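Long-range contacts in shikimate 5-dehydrogenase AroE (5-dehydroshikimate reductase) (Mycobacterium tuberculosis, PDB 4P4G), which probably catalyses the NADP-dependent interconversion of 3-dehydroshikimate and shikimate, the fourth step on the route to chorismate: residues 67-71 against 125-129; 84-88 against 130-134; 173-179 against 200-204; 185-191 against 207-213. All coordinates share one frame; numbering follows the deposited sequence.

Contact 1: residues 67-71 against 125-129. With SKM ((3R,4S,5R)-3,4,5-trihydroxycyclohex-1-ene-1-carboxylic acid), chain C; SO4 (sulfate ion), chain J.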
loop_
_atom_site.group_PDB
_atom_site.type_symbol
_atom_site.label_atom_id
_atom_site.label_comp_id
_atom_site.label_asym_id
_atom_site.label_seq_id
_atom_site.Cartn_x
_atom_site.Cartn_y
_atom_site.Cartn_z
ATOM N N PRO A 67 -5.721 6.410 7.936
ATOM C CA PRO A 67 -4.665 6.038 8.878
ATOM C C PRO A 67 -4.953 4.760 9.672
ATOM O O PRO A 67 -4.428 4.627 10.775
ATOM C CB PRO A 67 -4.689 7.209 9.855
ATOM C CG PRO A 67 -6.160 7.503 9.975
ATOM C CD PRO A 67 -6.719 7.294 8.577
ATOM N N GLY A 68 -5.720 3.827 9.125
ATOM C CA GLY A 68 -6.208 2.724 9.937
ATOM C C GLY A 68 -5.524 1.372 9.854
ATOM O O GLY A 68 -6.034 0.410 10.433
ATOM N N LYS A 69 -4.396 1.258 9.154
ATOM C CA LYS A 69 -3.813 -0.076 8.921
ATOM C C LYS A 69 -3.270 -0.789 10.161
ATOM O O LYS A 69 -3.318 -2.014 10.231
ATOM C CB LYS A 69 -2.775 -0.045 7.794
ATOM C CG LYS A 69 -3.401 0.416 6.472
ATOM C CD LYS A 69 -2.350 0.462 5.364
ATOM C CE LYS A 69 -3.011 0.832 4.048
ATOM N NZ LYS A 69 -2.020 0.862 2.922
ATOM N N PHE A 70 -2.762 -0.040 11.135
ATOM C CA PHE A 70 -2.340 -0.657 12.395
ATOM C C PHE A 70 -3.555 -1.042 13.235
ATOM O O PHE A 70 -3.617 -2.136 13.812
ATOM C CB PHE A 70 -1.384 0.268 13.156
ATOM C CG PHE A 70 -0.104 0.548 12.412
ATOM C CD1 PHE A 70 0.836 -0.453 12.225
ATOM C CD2 PHE A 70 0.158 1.814 11.899
ATOM C CE1 PHE A 70 2.027 -0.204 11.527
ATOM C CE2 PHE A 70 1.347 2.080 11.209
ATOM C CZ PHE A 70 2.280 1.067 11.023
ATOM N N ALA A 71 -4.546 -0.158 13.264
ATOM C CA ALA A 71 -5.782 -0.427 13.993
ATOM C C ALA A 71 -6.484 -1.667 13.428
ATOM O O ALA A 71 -7.053 -2.452 14.179
ATOM C CB ALA A 71 -6.701 0.776 13.939
ATOM N N SER A 125 7.405 5.681 7.472
ATOM C CA SER A 125 7.293 4.642 8.495
ATOM C C SER A 125 5.835 4.417 8.893
ATOM O O SER A 125 5.546 3.919 9.993
ATOM C CB SER A 125 8.128 5.009 9.722
ATOM O OG SER A 125 7.669 6.218 10.294
ATOM N N GLY A 126 4.919 4.799 8.008
ATOM C CA GLY A 126 3.497 4.582 8.223
ATOM C C GLY A 126 3.073 3.161 7.901
ATOM O O GLY A 126 3.911 2.270 7.764
ATOM N N GLY A 127 1.769 2.944 7.784
ATOM C CA GLY A 127 1.234 1.598 7.630
ATOM C C GLY A 127 1.555 0.888 6.326
ATOM O O GLY A 127 1.447 -0.336 6.249
ATOM N N THR A 128 1.949 1.639 5.300
ATOM C CA THR A 128 2.293 1.055 4.013
ATOM C C THR A 128 3.798 0.755 3.939
ATOM O O THR A 128 4.239 -0.102 3.171
ATOM C CB THR A 128 1.874 1.986 2.856
ATOM O OG1 THR A 128 0.472 2.281 2.969
ATOM C CG2 THR A 128 2.135 1.327 1.512
ATOM N N ALA A 129 4.584 1.445 4.758
ATOM C CA ALA A 129 6.039 1.235 4.737
ATOM C C ALA A 129 6.520 -0.208 4.982
ATOM O O ALA A 129 7.421 -0.675 4.292
ATOM C CB ALA A 129 6.743 2.210 5.697
HETATM O O12 SKM C . -4.044 -0.645 0.636
HETATM C C8 SKM C . -4.881 0.150 -0.199
HETATM C C6 SKM C . -4.303 1.536 -0.254
HETATM O O7 SKM C . -3.975 1.999 1.042
HETATM C C5 SKM C . -5.282 2.426 -0.828
HETATM C C4 SKM C . -6.581 2.188 -1.003
HETATM C C1 SKM C . -7.457 3.269 -1.612
HETATM O O2 SKM C . -8.649 3.025 -1.848
HETATM O O3 SKM C . -6.996 4.392 -1.885
HETATM C C10 SKM C . -7.252 0.837 -0.616
HETATM C C9 SKM C . -6.280 0.094 0.348
HETATM O O11 SKM C . -6.724 -1.218 0.376
HETATM S S SO4 J . 7.415 9.394 8.490
HETATM O O1 SO4 J . 8.321 9.970 7.496
HETATM O O2 SO4 J . 8.162 8.745 9.571
HETATM O O3 SO4 J . 6.606 10.468 9.076
HETATM O O4 SO4 J . 6.483 8.436 7.873
#

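Contact 2: residues 84-88 against 130-134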
loop_
_atom_site.group_PDB
_atom_site.type_symbol
_atom_site.label_atom_id
_atom_site.label_comp_id
_atom_site.label_asym_id
_atom_site.label_seq_id
_atom_site.Cartn_x
_atom_site.Cartn_y
_atom_site.Cartn_z
ATOM N N ASP A 84 0.734 -10.781 9.822
ATOM C CA ASP A 84 1.518 -10.940 11.040
ATOM C C ASP A 84 2.977 -10.556 10.831
ATOM O O ASP A 84 3.634 -10.085 11.755
ATOM C CB ASP A 84 1.426 -12.370 11.572
ATOM C CG ASP A 84 0.319 -12.540 12.579
ATOM O OD1 ASP A 84 -0.174 -11.513 13.087
ATOM O OD2 ASP A 84 -0.050 -13.698 12.869
ATOM N N LEU A 85 3.473 -10.752 9.614
ATOM C CA LEU A 85 4.855 -10.427 9.284
ATOM C C LEU A 85 5.047 -8.919 9.109
ATOM O O LEU A 85 5.988 -8.332 9.666
ATOM C CB LEU A 85 5.279 -11.167 8.012
ATOM C CG LEU A 85 6.702 -10.936 7.500
ATOM C CD1 LEU A 85 7.726 -11.647 8.388
ATOM C CD2 LEU A 85 6.816 -11.389 6.039
ATOM N N VAL A 86 4.160 -8.310 8.323
ATOM C CA VAL A 86 4.206 -6.879 8.026
ATOM C C VAL A 86 3.922 -6.029 9.253
ATOM O O VAL A 86 4.610 -5.039 9.509
ATOM C CB VAL A 86 3.204 -6.511 6.909
ATOM C CG1 VAL A 86 3.103 -5.009 6.743
ATOM C CG2 VAL A 86 3.633 -7.146 5.612
ATOM N N GLY A 87 2.911 -6.409 10.025
ATOM C CA GLY A 87 2.565 -5.624 11.195
ATOM C C GLY A 87 1.511 -4.569 10.946
ATOM O O GLY A 87 1.262 -3.713 11.804
ATOM N N SER A 88 0.877 -4.629 9.777
ATOM C CA SER A 88 -0.264 -3.775 9.495
ATOM C C SER A 88 -1.151 -4.519 8.516
ATOM O O SER A 88 -0.728 -5.519 7.912
ATOM C CB SER A 88 0.174 -2.423 8.925
ATOM O OG SER A 88 0.720 -2.581 7.632
ATOM N N PRO A 130 5.952 -0.915 5.973
ATOM C CA PRO A 130 6.446 -2.290 6.130
ATOM C C PRO A 130 6.040 -3.202 4.977
ATOM O O PRO A 130 6.776 -4.134 4.676
ATOM C CB PRO A 130 5.816 -2.751 7.445
ATOM C CG PRO A 130 4.650 -1.838 7.669
ATOM C CD PRO A 130 5.012 -0.534 7.044
ATOM N N ALA A 131 4.900 -2.935 4.339
ATOM C CA ALA A 131 4.529 -3.675 3.137
ATOM C C ALA A 131 5.516 -3.429 2.010
ATOM O O ALA A 131 5.817 -4.334 1.234
ATOM C CB ALA A 131 3.120 -3.324 2.701
ATOM N N ALA A 132 6.014 -2.199 1.901
ATOM C CA ALA A 132 7.038 -1.906 0.903
ATOM C C ALA A 132 8.316 -2.699 1.197
ATOM O O ALA A 132 8.956 -3.196 0.275
ATOM C CB ALA A 132 7.326 -0.430 0.840
ATOM N N VAL A 133 8.689 -2.807 2.471
ATOM C CA VAL A 133 9.876 -3.576 2.845
ATOM C C VAL A 133 9.742 -5.044 2.449
ATOM O O VAL A 133 10.626 -5.601 1.787
ATOM C CB VAL A 133 10.185 -3.425 4.352
ATOM C CG1 VAL A 133 11.260 -4.423 4.796
ATOM C CG2 VAL A 133 10.615 -1.988 4.650
ATOM N N VAL A 134 8.622 -5.661 2.821
ATOM C CA VAL A 134 8.395 -7.072 2.526
ATOM C C VAL A 134 8.217 -7.335 1.026
ATOM O O VAL A 134 8.746 -8.312 0.499
ATOM C CB VAL A 134 7.203 -7.617 3.338
ATOM C CG1 VAL A 134 6.827 -9.032 2.893
ATOM C CG2 VAL A 134 7.545 -7.597 4.825
#

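Contact 3: residues 173-179 against 200-204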
loop_
_atom_site.group_PDB
_atom_site.type_symbol
_atom_site.label_atom_id
_atom_site.label_comp_id
_atom_site.label_asym_id
_atom_site.label_seq_id
_atom_site.Cartn_x
_atom_site.Cartn_y
_atom_site.Cartn_z
ATOM N N PHE A 173 16.259 12.000 7.007
ATOM C CA PHE A 173 15.992 12.886 5.878
ATOM C C PHE A 173 16.964 14.055 5.786
ATOM O O PHE A 173 17.370 14.444 4.694
ATOM C CB PHE A 173 14.577 13.474 5.987
ATOM C CG PHE A 173 13.526 12.690 5.263
ATOM C CD1 PHE A 173 13.506 12.642 3.875
ATOM C CD2 PHE A 173 12.529 12.031 5.971
ATOM C CE1 PHE A 173 12.529 11.920 3.205
ATOM C CE2 PHE A 173 11.548 11.313 5.303
ATOM C CZ PHE A 173 11.552 11.258 3.924
ATOM N N ASP A 174 17.315 14.622 6.935
ATOM C CA ASP A 174 17.892 15.965 6.973
ATOM C C ASP A 174 19.353 16.075 7.397
ATOM O O ASP A 174 19.912 17.173 7.380
ATOM C CB ASP A 174 17.065 16.851 7.914
ATOM C CG ASP A 174 15.620 16.982 7.477
ATOM O OD1 ASP A 174 15.379 17.192 6.272
ATOM O OD2 ASP A 174 14.728 16.869 8.348
ATOM N N SER A 175 19.976 14.971 7.790
ATOM C CA SER A 175 21.301 15.072 8.404
ATOM C C SER A 175 22.476 14.970 7.430
ATOM O O SER A 175 23.621 15.172 7.822
ATOM C CB SER A 175 21.454 14.092 9.570
ATOM O OG SER A 175 21.243 12.758 9.153
ATOM N N GLY A 176 22.196 14.674 6.163
ATOM C CA GLY A 176 23.227 14.760 5.142
ATOM C C GLY A 176 23.562 13.464 4.440
ATOM O O GLY A 176 24.492 13.410 3.631
ATOM N N GLY A 177 22.805 12.414 4.729
ATOM C CA GLY A 177 23.089 11.117 4.142
ATOM C C GLY A 177 22.166 10.743 2.997
ATOM O O GLY A 177 22.384 9.732 2.323
ATOM N N LEU A 178 21.142 11.556 2.758
ATOM C CA LEU A 178 20.138 11.199 1.761
ATOM C C LEU A 178 20.727 11.084 0.346
ATOM O O LEU A 178 20.426 10.139 -0.373
ATOM C CB LEU A 178 18.968 12.186 1.793
ATOM C CG LEU A 178 17.797 11.840 0.873
ATOM C CD1 LEU A 178 17.293 10.428 1.130
ATOM C CD2 LEU A 178 16.665 12.837 1.049
ATOM N N ALA A 179 21.579 12.027 -0.037
ATOM C CA ALA A 179 22.163 12.028 -1.381
ATOM C C ALA A 179 22.944 10.743 -1.678
ATOM O O ALA A 179 22.809 10.156 -2.754
ATOM C CB ALA A 179 23.052 13.248 -1.575
ATOM N N TYR A 200 12.267 17.257 -0.821
ATOM C CA TYR A 200 13.447 16.430 -1.043
ATOM C C TYR A 200 13.520 15.968 -2.489
ATOM O O TYR A 200 14.377 15.173 -2.841
ATOM C CB TYR A 200 13.423 15.202 -0.127
ATOM C CG TYR A 200 13.371 15.574 1.331
ATOM C CD1 TYR A 200 14.514 15.979 1.998
ATOM C CD2 TYR A 200 12.171 15.564 2.026
ATOM C CE1 TYR A 200 14.473 16.339 3.336
ATOM C CE2 TYR A 200 12.110 15.928 3.360
ATOM C CZ TYR A 200 13.270 16.311 4.015
ATOM O OH TYR A 200 13.230 16.684 5.349
ATOM N N ALA A 201 12.604 16.457 -3.320
ATOM C CA ALA A 201 12.465 15.921 -4.671
ATOM C C ALA A 201 13.722 16.116 -5.511
ATOM O O ALA A 201 14.055 15.256 -6.328
ATOM C CB ALA A 201 11.247 16.506 -5.368
ATOM N N GLY A 202 14.433 17.217 -5.292
ATOM C CA GLY A 202 15.658 17.485 -6.035
ATOM C C GLY A 202 16.737 16.459 -5.740
ATOM O O GLY A 202 17.493 16.046 -6.626
ATOM N N THR A 203 16.809 16.044 -4.481
ATOM C CA THR A 203 17.774 15.035 -4.052
ATOM C C THR A 203 17.361 13.639 -4.513
ATOM O O THR A 203 18.199 12.843 -4.957
ATOM C CB THR A 203 17.935 15.060 -2.524
ATOM O OG1 THR A 203 18.436 16.344 -2.132
ATOM C CG2 THR A 203 18.905 13.984 -2.060
ATOM N N LEU A 204 16.070 13.350 -4.406
ATOM C CA LEU A 204 15.523 12.047 -4.776
ATOM C C LEU A 204 15.386 11.844 -6.293
ATOM O O LEU A 204 15.263 10.710 -6.753
ATOM C CB LEU A 204 14.168 11.841 -4.097
ATOM C CG LEU A 204 14.108 11.853 -2.567
ATOM C CD1 LEU A 204 12.647 11.985 -2.138
ATOM C CD2 LEU A 204 14.736 10.602 -1.989
#

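Contact 4: residues 185-191 against 207-213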
loop_
_atom_site.group_PDB
_atom_site.type_symbol
_atom_site.label_atom_id
_atom_site.label_comp_id
_atom_site.label_asym_id
_atom_site.label_seq_id
_atom_site.Cartn_x
_atom_site.Cartn_y
_atom_site.Cartn_z
ATOM N N ALA A 185 21.039 3.581 -4.776
ATOM C CA ALA A 185 19.782 2.863 -4.945
ATOM C C ALA A 185 19.290 2.807 -6.389
ATOM O O ALA A 185 19.543 3.715 -7.185
ATOM C CB ALA A 185 18.719 3.459 -4.045
ATOM N N GLU A 186 18.566 1.739 -6.712
ATOM C CA GLU A 186 18.032 1.555 -8.057
ATOM C C GLU A 186 16.519 1.710 -8.096
ATOM O O GLU A 186 15.939 1.898 -9.162
ATOM C CB GLU A 186 18.458 0.187 -8.590
ATOM C CG GLU A 186 19.973 0.002 -8.556
ATOM C CD GLU A 186 20.393 -1.450 -8.434
ATOM O OE1 GLU A 186 21.065 -1.785 -7.427
ATOM O OE2 GLU A 186 20.047 -2.250 -9.337
ATOM N N VAL A 187 15.888 1.645 -6.929
ATOM C CA VAL A 187 14.443 1.786 -6.835
ATOM C C VAL A 187 14.080 2.514 -5.556
ATOM O O VAL A 187 14.715 2.320 -4.522
ATOM C CB VAL A 187 13.716 0.418 -6.949
ATOM C CG1 VAL A 187 14.156 -0.523 -5.860
ATOM C CG2 VAL A 187 12.216 0.592 -6.930
ATOM N N LEU A 188 13.075 3.375 -5.651
ATOM C CA LEU A 188 12.564 4.123 -4.513
ATOM C C LEU A 188 11.065 3.863 -4.383
ATOM O O LEU A 188 10.310 4.050 -5.340
ATOM C CB LEU A 188 12.825 5.615 -4.747
ATOM C CG LEU A 188 12.194 6.663 -3.844
ATOM C CD1 LEU A 188 12.677 6.444 -2.443
ATOM C CD2 LEU A 188 12.561 8.071 -4.329
ATOM N N VAL A 189 10.627 3.410 -3.212
ATOM C CA VAL A 189 9.197 3.312 -2.944
ATOM C C VAL A 189 8.821 4.377 -1.929
ATOM O O VAL A 189 9.317 4.365 -0.795
ATOM C CB VAL A 189 8.785 1.934 -2.422
ATOM C CG1 VAL A 189 7.274 1.904 -2.191
ATOM C CG2 VAL A 189 9.222 0.827 -3.401
ATOM N N SER A 190 7.957 5.305 -2.328
ATOM C CA SER A 190 7.597 6.416 -1.434
ATOM C C SER A 190 6.239 6.232 -0.790
ATOM O O SER A 190 5.222 6.101 -1.483
ATOM C CB SER A 190 7.620 7.748 -2.182
ATOM O OG SER A 190 7.253 8.801 -1.300
ATOM N N THR A 191 6.208 6.237 0.542
ATOM C CA THR A 191 4.937 6.112 1.256
ATOM C C THR A 191 4.588 7.348 2.085
ATOM O O THR A 191 3.652 7.313 2.893
ATOM C CB THR A 191 4.887 4.833 2.142
ATOM O OG1 THR A 191 5.737 4.991 3.285
ATOM C CG2 THR A 191 5.338 3.602 1.363
ATOM N N ILE A 207 16.829 8.929 -8.729
ATOM C CA ILE A 207 16.537 7.496 -8.603
ATOM C C ILE A 207 16.067 6.947 -9.951
ATOM O O ILE A 207 15.275 7.594 -10.649
ATOM C CB ILE A 207 15.487 7.223 -7.503
ATOM C CG1 ILE A 207 15.493 5.754 -7.078
ATOM C CG2 ILE A 207 14.088 7.635 -7.939
ATOM C CD1 ILE A 207 16.578 5.435 -6.078
ATOM N N PRO A 208 16.559 5.757 -10.331
ATOM C CA PRO A 208 16.204 5.188 -11.639
ATOM C C PRO A 208 14.731 4.783 -11.773
ATOM O O PRO A 208 14.174 4.847 -12.877
ATOM C CB PRO A 208 17.097 3.942 -11.725
ATOM C CG PRO A 208 18.263 4.249 -10.819
ATOM C CD PRO A 208 17.664 5.020 -9.688
ATOM N N VAL A 209 14.122 4.333 -10.676
ATOM C CA VAL A 209 12.727 3.886 -10.680
ATOM C C VAL A 209 12.041 4.393 -9.420
ATOM O O VAL A 209 12.589 4.264 -8.315
ATOM C CB VAL A 209 12.612 2.345 -10.686
ATOM C CG1 VAL A 209 11.143 1.902 -10.739
ATOM C CG2 VAL A 209 13.378 1.733 -11.836
ATOM N N LEU A 210 10.849 4.965 -9.584
ATOM C CA LEU A 210 10.045 5.454 -8.468
ATOM C C LEU A 210 8.691 4.781 -8.474
ATOM O O LEU A 210 7.976 4.814 -9.487
ATOM C CB LEU A 210 9.806 6.962 -8.594
ATOM C CG LEU A 210 8.628 7.525 -7.778
ATOM C CD1 LEU A 210 8.918 7.489 -6.270
ATOM C CD2 LEU A 210 8.270 8.949 -8.225
ATOM N N LEU A 211 8.328 4.175 -7.349
ATOM C CA LEU A 211 6.945 3.768 -7.147
ATOM C C LEU A 211 6.377 4.704 -6.103
ATOM O O LEU A 211 6.862 4.741 -4.979
ATOM C CB LEU A 211 6.876 2.306 -6.666
ATOM C CG LEU A 211 5.496 1.807 -6.221
ATOM C CD1 LEU A 211 4.460 1.935 -7.352
ATOM C CD2 LEU A 211 5.576 0.369 -5.732
ATOM N N ASP A 212 5.370 5.504 -6.468
ATOM C CA ASP A 212 4.776 6.424 -5.500
ATOM C C ASP A 212 3.434 5.866 -5.067
ATOM O O ASP A 212 2.594 5.556 -5.905
ATOM C CB ASP A 212 4.609 7.825 -6.120
ATOM C CG ASP A 212 4.461 8.927 -5.073
ATOM O OD1 ASP A 212 3.954 8.635 -3.967
ATOM O OD2 ASP A 212 4.849 10.089 -5.360
ATOM N N ALA A 213 3.229 5.714 -3.763
ATOM C CA ALA A 213 1.951 5.192 -3.272
ATOM C C ALA A 213 0.789 6.152 -3.515
ATOM O O ALA A 213 -0.374 5.742 -3.573
ATOM C CB ALA A 213 2.053 4.835 -1.800
HETATM O O HOH W 1 5.104 10.125 -1.824
#

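Contact 1: residues 67-71 against 125-129
Lys69 and Thr128 meet with their side chains slanted across each other, and only their polar ends bond: Lys69 NZ donates to Thr128 OG1 at 2.9 Å. The lysine leaves its helix with CG anti to the carbonyl carbon (chi1 -60°) and then stays fully extended, so that NZ lies as far from the backbone as the chain allows. On the way, CD slides past Gly127, 4.0 Å from its O. At the tip NZ also donates to O7 of the bound shikimate at 2.9 Å and weakly to O12 at 3.4 Å, while Asp105 forms a salt bridge with the same nitrogen. Phe70, the next residue, leans in beside the loop. Its CE2 approaches Gly127 N obliquely, at 3.6 Å, whereas Ser125 O sits farther off, near the ring plane at the edge. The absence of a side chain at Gly127 lets the two backbones close to 5.5 Å between the CA atoms of Lys69 and Gly127. Residues 125-129 belong to the glycine-rich turn between strand 119-123 and helix 129-139, consistent with a Rossmann-type nucleotide site. At its far end Ser125 OG donates to a sulfate O2 at 2.7 Å, and Arg149 N and Asn150 N bind the same ion, which probably comes from the crystallisation liquor but may mark an anion position used by NADP. One ammonium thus hydrogen-bonds shikimate and Thr128 and pairs with Asp105, which probably holds the substrate close to the presumed nucleotide turn.

Contact 2: residues 84-88 against 130-134
Val86 packs on Pro130 and Val134, and its CB divides the work between two methyl groups. With CG1 anti to the backbone N (chi1 172°), this branch is directed at the start of the other helix, where it rests against the proline ring, 3.6 Å from Pro130 CB and equally near Pro130 CG. The same methyl lies 3.6 Å from Ala131 N, against the backbone of the helix's first turn, with Ala131 CB a little beyond it. The valine and proline side chains run at about a right angle, and the methyl meets the CB-CG bond of the pyrrolidine ring. The other branch, CG2, turns one helical turn farther along and meets Val134 CG2 at 4.0 Å. Pro130 and Val134 are successive residues on one helical stripe, tied by the bond from Val134 N to Pro130 O. That helix, 129-139, follows the glycine-rich turn in a strand-turn-helix arrangement consistent with a Rossmann nucleotide-binding domain, whereas helix 81-86 belongs to the substrate-binding part of the chain; the contact thus spans the junction of the two. Ile106 touches both Val86 and Val134, and Leu160 backs Pro130 and Val134. Leu85 adds a second apolar point where its CD2 sits 3.9 Å from Val134 CG1. Helix 81-86 stops at Val86, whose carbonyl O comes to 3.3 Å from Pro130 CB; Gly87, with phi 92°, is the first residue to leave it. Beyond the turn Ser88 OG passes 4.0 Å from Pro130 CG, its hydrogen bond being made to Gly127 O.

Contact 3: residues 173-179 against 200-204
Tyr200 and Asp174 both carry CG anti to the carbonyl carbon (chi1 -59° and -60°), and these torsions swing the phenol out from the start of its helix and the carboxylate back to meet it. The hydroxyl donates to Asp174 OD1, which lies at the edge of the phenol ring, in its plane. The modelled OH to OD1 separation of 2.4 Å is very short, so the exact geometry of this bond is doubtful; OD2 of the same carboxylate is not bonded to the hydroxyl. Phe173 supplies the flat surface. Its ring forms an offset stack with that of Tyr200, centroids 4.5 Å apart and planes inclined by 28°, and Phe173 CD1 stands over the centre of the phenol, 3.6 Å from Tyr200 CE2. The stack limits rotation of the phenol, while the acid approaches its edge. Leu178 fills the angle between tyrosine and helix: its CD2 is 3.9 Å from Tyr200 CD1, its CG 3.8 Å from Thr203 CG2, and its CD1 4.0 Å from Leu204 CD2. Thr203 CG2 also bears on the backbone of Ala179. Behind this layer Phe173 and Leu178 touch Val147 of strand 143-148, and Leu204 reaches Leu222 of helix 221-229. The contact thus joins two successive crossover connections packed on one side of the parallel sheet: helix 178-184 leads from strand 167-172 to strand 187-190, and helix 201-204 lies on the way from strand 187-190 to strand 209-212.

Contact 4: residues 185-191 against 207-213
Leu188 O accepts one hydrogen bond, from Leu211 N at 2.8 Å with an almost straight N-H...O angle of 168°, and has a weaker CA-H...O contact with Leu210, whose CA is 3.4 Å away. Leu188 N bonds Val209 O at 2.9 Å, so Leu188 reaches both residues flanking its partner Leu210. Ser190 does the same around Asp212, with N to Leu211 O at 2.9 Å and O to Ala213 N at 3.1 Å. That is the parallel pattern, and the strand directions differ by only 14°. Leu188, Leu210, Ser190 and Asp212 project to one face, Val189 and Leu211 to the other. On the first face Leu188 and Leu210 run alongside each other in one direction, and Ile207 crosses Leu188 at about a right angle to bring CG1 within 3.5 Å of Leu188 CB. Here too Ser190 OG, anti to the backbone N (chi1 179°), donates to a water at 2.6 Å, and that water donates to Asp212 OD1 at 2.9 Å. Asp212 OD1 also accepts from Ile214 N, and OD2 bonds Thr220, so both oxygens of this buried acid have partners. Helix 221-229 covers the face of Leu188, Leu210 and Ser190, while helix 105-113 packs on Val189 and Leu211. Strand 119-123 bonds along the other edge of 187-190. Strand 187-190, the helical connection through 194-197 and 201-204, and parallel strand 209-212 make a beta-alpha-beta crossover; the sheet order 3-2-1-4-5-6 with helices on both faces is that of a Rossmann fold.

Along the chain contacts 1 and 2 alternate their segments and both close before contacts 3 and 4 open, which alternate in turn. Contacts 1 and 2, with centres 10 Å apart, connect the substrate-binding part, through helices 69-75 and 81-86, to the glycine-rich turn and helix 129-139. Contacts 3 and 4, with centres 14 Å apart, lie within the parallel sheet domain, where strand 187-190 lies between strand 119-123, which leads into that turn, and strand 209-212. Thr191 of contact 4 touches Thr128 and Ala129 of contact 1, whereas contact 3 lies about 23 Å from contact 1, centre to centre. The series thus runs from the shikimate site at the domain junction into the Rossmann-type domain.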